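Local coordinates for 2-oxoadipate dioxygenase/decarboxylase (Pseudomonas putida, PDB 6W1G), which catalyses the iron(II)-dependent decarboxylation and hydroxylation of 2-oxoadipate to D-2-hydroxyglutarate, a step in D-lysine catabolism, at residues R307-K312 / F341-D346. Residues are numbered along the deposited sequence; the frame is centred on the assembly and turned at random.
Sequences RQLYDK and FAEFPD
L309 lies over one face of the F344 ring, its CD2 methyl near the normal and 3.9 Å from the ring centroid, a CH-pi contact displaced toward the CD2-CE2 rim. CG of L309 stands anti to the backbone N (chi1 -178°), which carries both methyls out from the helix: CD2 goes to the ring and, more loosely, to P345 CD, while CD1 reaches E343 OE2 at 3.8 Å. The same ring turns its edge to the helix backbone, F344 CE2 lying 3.9 Å from Y310 N.

The second aromatic contact is an offset edge-to-face pair. F341 directs the CE2-CZ edge of its ring toward the face of Y310, with planes at 60°. The ring centroids are 5.4 Å apart; the closest atoms are F341 CE2 and Y310 CD1, at 3.6 Å. F341 and F344 are the first and last residues of a type I beta turn closed by the bond from F344 N to F341 O, and both rings extend from it to helix 304-321. Helices 304-321 and 330-341 are successive and form a helical hairpin; the contact lies at its open end, where the turn at the C-terminal end of the second helix meets the early part of the first. L313, one turn on from L309, also touches F341, E343 and F344, and P255 and P256 meet Y310 and F341 respectively.

At the more exposed margin, K312 and E343 form a salt bridge. K312 NZ donates to E343 OE2 at 2.9 Å, on the syn side and 16° out of the carboxylate plane. The glutamate is extended, whereas the lysine bends at chi3 and chi4, turning its ammonium toward the glutamate; OE1 of E343 remains 4.1 Å from K312 NZ. R258 donates hydrogen bonds to the carbonyls of F344, the last residue of the turn, and of P345 after it.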
loop_
_atom_site.group_PDB
_atom_site.type_symbol
_atom_site.label_atom_id
_atom_site.label_comp_id
_atom_site.label_asym_id
_atom_site.label_seq_id
_atom_site.Cartn_x
_atom_site.Cartn_y
_atom_site.Cartn_z
ATOM N N ARG A 307 -7.627 13.429 -8.799
ATOM C CA ARG A 307 -6.293 13.647 -8.221
ATOM C C ARG A 307 -5.919 15.120 -8.274
ATOM O O ARG A 307 -5.320 15.640 -7.333
ATOM C CB ARG A 307 -5.254 12.778 -8.928
ATOM C CG ARG A 307 -5.058 11.392 -8.304
ATOM C CD ARG A 307 -4.371 11.499 -6.905
ATOM N NE ARG A 307 -3.171 12.336 -7.059
ATOM C CZ ARG A 307 -2.004 11.921 -7.547
ATOM N NH1 ARG A 307 -1.837 10.660 -7.908
ATOM N NH2 ARG A 307 -0.992 12.770 -7.674
ATOM N N GLN A 308 -6.257 15.792 -9.362
ATOM C CA GLN A 308 -5.985 17.220 -9.464
ATOM C C GLN A 308 -6.736 18.012 -8.402
ATOM O O GLN A 308 -6.169 18.914 -7.774
ATOM C CB GLN A 308 -6.388 17.670 -10.858
ATOM C CG GLN A 308 -5.465 17.127 -11.944
ATOM C CD GLN A 308 -5.958 17.353 -13.364
ATOM O OE1 GLN A 308 -6.880 18.127 -13.609
ATOM N NE2 GLN A 308 -5.332 16.660 -14.314
ATOM N N LEU A 309 -7.999 17.663 -8.160
ATOM C CA LEU A 309 -8.777 18.346 -7.132
ATOM C C LEU A 309 -8.218 18.065 -5.737
ATOM O O LEU A 309 -8.038 18.984 -4.933
ATOM C CB LEU A 309 -10.244 17.944 -7.284
ATOM C CG LEU A 309 -11.181 18.611 -6.297
ATOM C CD1 LEU A 309 -11.163 20.157 -6.383
ATOM C CD2 LEU A 309 -12.597 18.076 -6.506
ATOM N N TYR A 310 -7.898 16.797 -5.451
ATOM C CA TYR A 310 -7.277 16.435 -4.192
ATOM C C TYR A 310 -6.019 17.258 -3.948
ATOM O O TYR A 310 -5.810 17.817 -2.852
ATOM C CB TYR A 310 -6.948 14.915 -4.260
ATOM C CG TYR A 310 -6.261 14.441 -3.005
ATOM C CD1 TYR A 310 -7.005 14.014 -1.917
ATOM C CD2 TYR A 310 -4.872 14.443 -2.887
ATOM C CE1 TYR A 310 -6.399 13.636 -0.752
ATOM C CE2 TYR A 310 -4.256 14.056 -1.703
ATOM C CZ TYR A 310 -5.032 13.657 -0.636
ATOM O OH TYR A 310 -4.443 13.255 0.545
ATOM N N ASP A 311 -5.124 17.265 -4.926
ATOM C CA ASP A 311 -3.846 17.947 -4.736
ATOM C C ASP A 311 -4.076 19.431 -4.475
ATOM O O ASP A 311 -3.395 20.041 -3.638
ATOM C CB ASP A 311 -2.958 17.724 -5.965
ATOM C CG ASP A 311 -2.555 16.242 -6.190
ATOM O OD1 ASP A 311 -2.795 15.389 -5.308
ATOM O OD2 ASP A 311 -1.989 15.949 -7.270
ATOM N N LYS A 312 -5.054 20.026 -5.172
ATOM C CA LYS A 312 -5.309 21.454 -5.027
ATOM C C LYS A 312 -5.783 21.787 -3.620
ATOM O O LYS A 312 -5.342 22.761 -3.012
ATOM C CB LYS A 312 -6.369 21.898 -6.033
ATOM C CG LYS A 312 -6.713 23.376 -6.038
ATOM C CD LYS A 312 -7.745 23.643 -7.103
ATOM C CE LYS A 312 -9.142 23.449 -6.553
ATOM N NZ LYS A 312 -9.937 24.700 -6.729
ATOM N N PHE A 341 -11.437 20.824 2.236
ATOM C CA PHE A 341 -11.892 19.664 1.466
ATOM C C PHE A 341 -13.403 19.620 1.341
ATOM O O PHE A 341 -13.933 18.715 0.697
ATOM C CB PHE A 341 -11.353 18.352 2.050
ATOM C CG PHE A 341 -10.102 17.883 1.371
ATOM C CD1 PHE A 341 -8.872 18.368 1.762
ATOM C CD2 PHE A 341 -10.157 16.982 0.336
ATOM C CE1 PHE A 341 -7.729 17.972 1.129
ATOM C CE2 PHE A 341 -9.022 16.566 -0.300
ATOM C CZ PHE A 341 -7.795 17.032 0.104
ATOM N N ALA A 342 -14.109 20.590 1.944
ATOM C CA ALA A 342 -15.540 20.723 1.668
ATOM C C ALA A 342 -15.838 20.824 0.175
ATOM O O ALA A 342 -16.945 20.469 -0.246
ATOM C CB ALA A 342 -16.104 21.955 2.393
ATOM N N GLU A 343 -14.892 21.307 -0.627
ATOM C CA GLU A 343 -15.055 21.449 -2.070
ATOM C C GLU A 343 -14.950 20.135 -2.838
ATOM O O GLU A 343 -15.264 20.114 -4.036
ATOM C CB GLU A 343 -13.963 22.392 -2.567
ATOM C CG GLU A 343 -13.936 22.656 -4.054
ATOM C CD GLU A 343 -12.936 23.726 -4.450
ATOM O OE1 GLU A 343 -12.679 24.647 -3.642
ATOM O OE2 GLU A 343 -12.414 23.626 -5.580
ATOM N N PHE A 344 -14.523 19.062 -2.208
ATOM C CA PHE A 344 -14.464 17.774 -2.880
ATOM C C PHE A 344 -15.798 17.075 -2.648
ATOM O O PHE A 344 -16.111 16.731 -1.502
ATOM C CB PHE A 344 -13.315 16.929 -2.338
ATOM C CG PHE A 344 -12.869 15.853 -3.304
ATOM C CD1 PHE A 344 -13.741 14.838 -3.693
ATOM C CD2 PHE A 344 -11.607 15.882 -3.871
ATOM C CE1 PHE A 344 -13.355 13.884 -4.619
ATOM C CE2 PHE A 344 -11.210 14.930 -4.795
ATOM C CZ PHE A 344 -12.079 13.915 -5.162
ATOM N N PRO A 345 -16.615 16.855 -3.683
ATOM C CA PRO A 345 -17.951 16.284 -3.449
ATOM C C PRO A 345 -17.889 15.019 -2.613
ATOM O O PRO A 345 -17.044 14.153 -2.854
ATOM C CB PRO A 345 -18.463 15.989 -4.859
ATOM C CG PRO A 345 -17.804 17.062 -5.689
ATOM C CD PRO A 345 -16.410 17.187 -5.109
ATOM N N ASP A 346 -18.793 14.916 -1.627
ATOM C CA ASP A 346 -18.852 13.787 -0.695
ATOM C C ASP A 346 -20.177 13.046 -0.883
ATOM O O ASP A 346 -20.812 12.588 0.070
ATOM C CB ASP A 346 -18.620 14.220 0.757
ATOM C CG ASP A 346 -18.308 13.051 1.676
ATOM O OD1 ASP A 346 -17.944 11.959 1.174
ATOM O OD2 ASP A 346 -18.415 13.237 2.918
#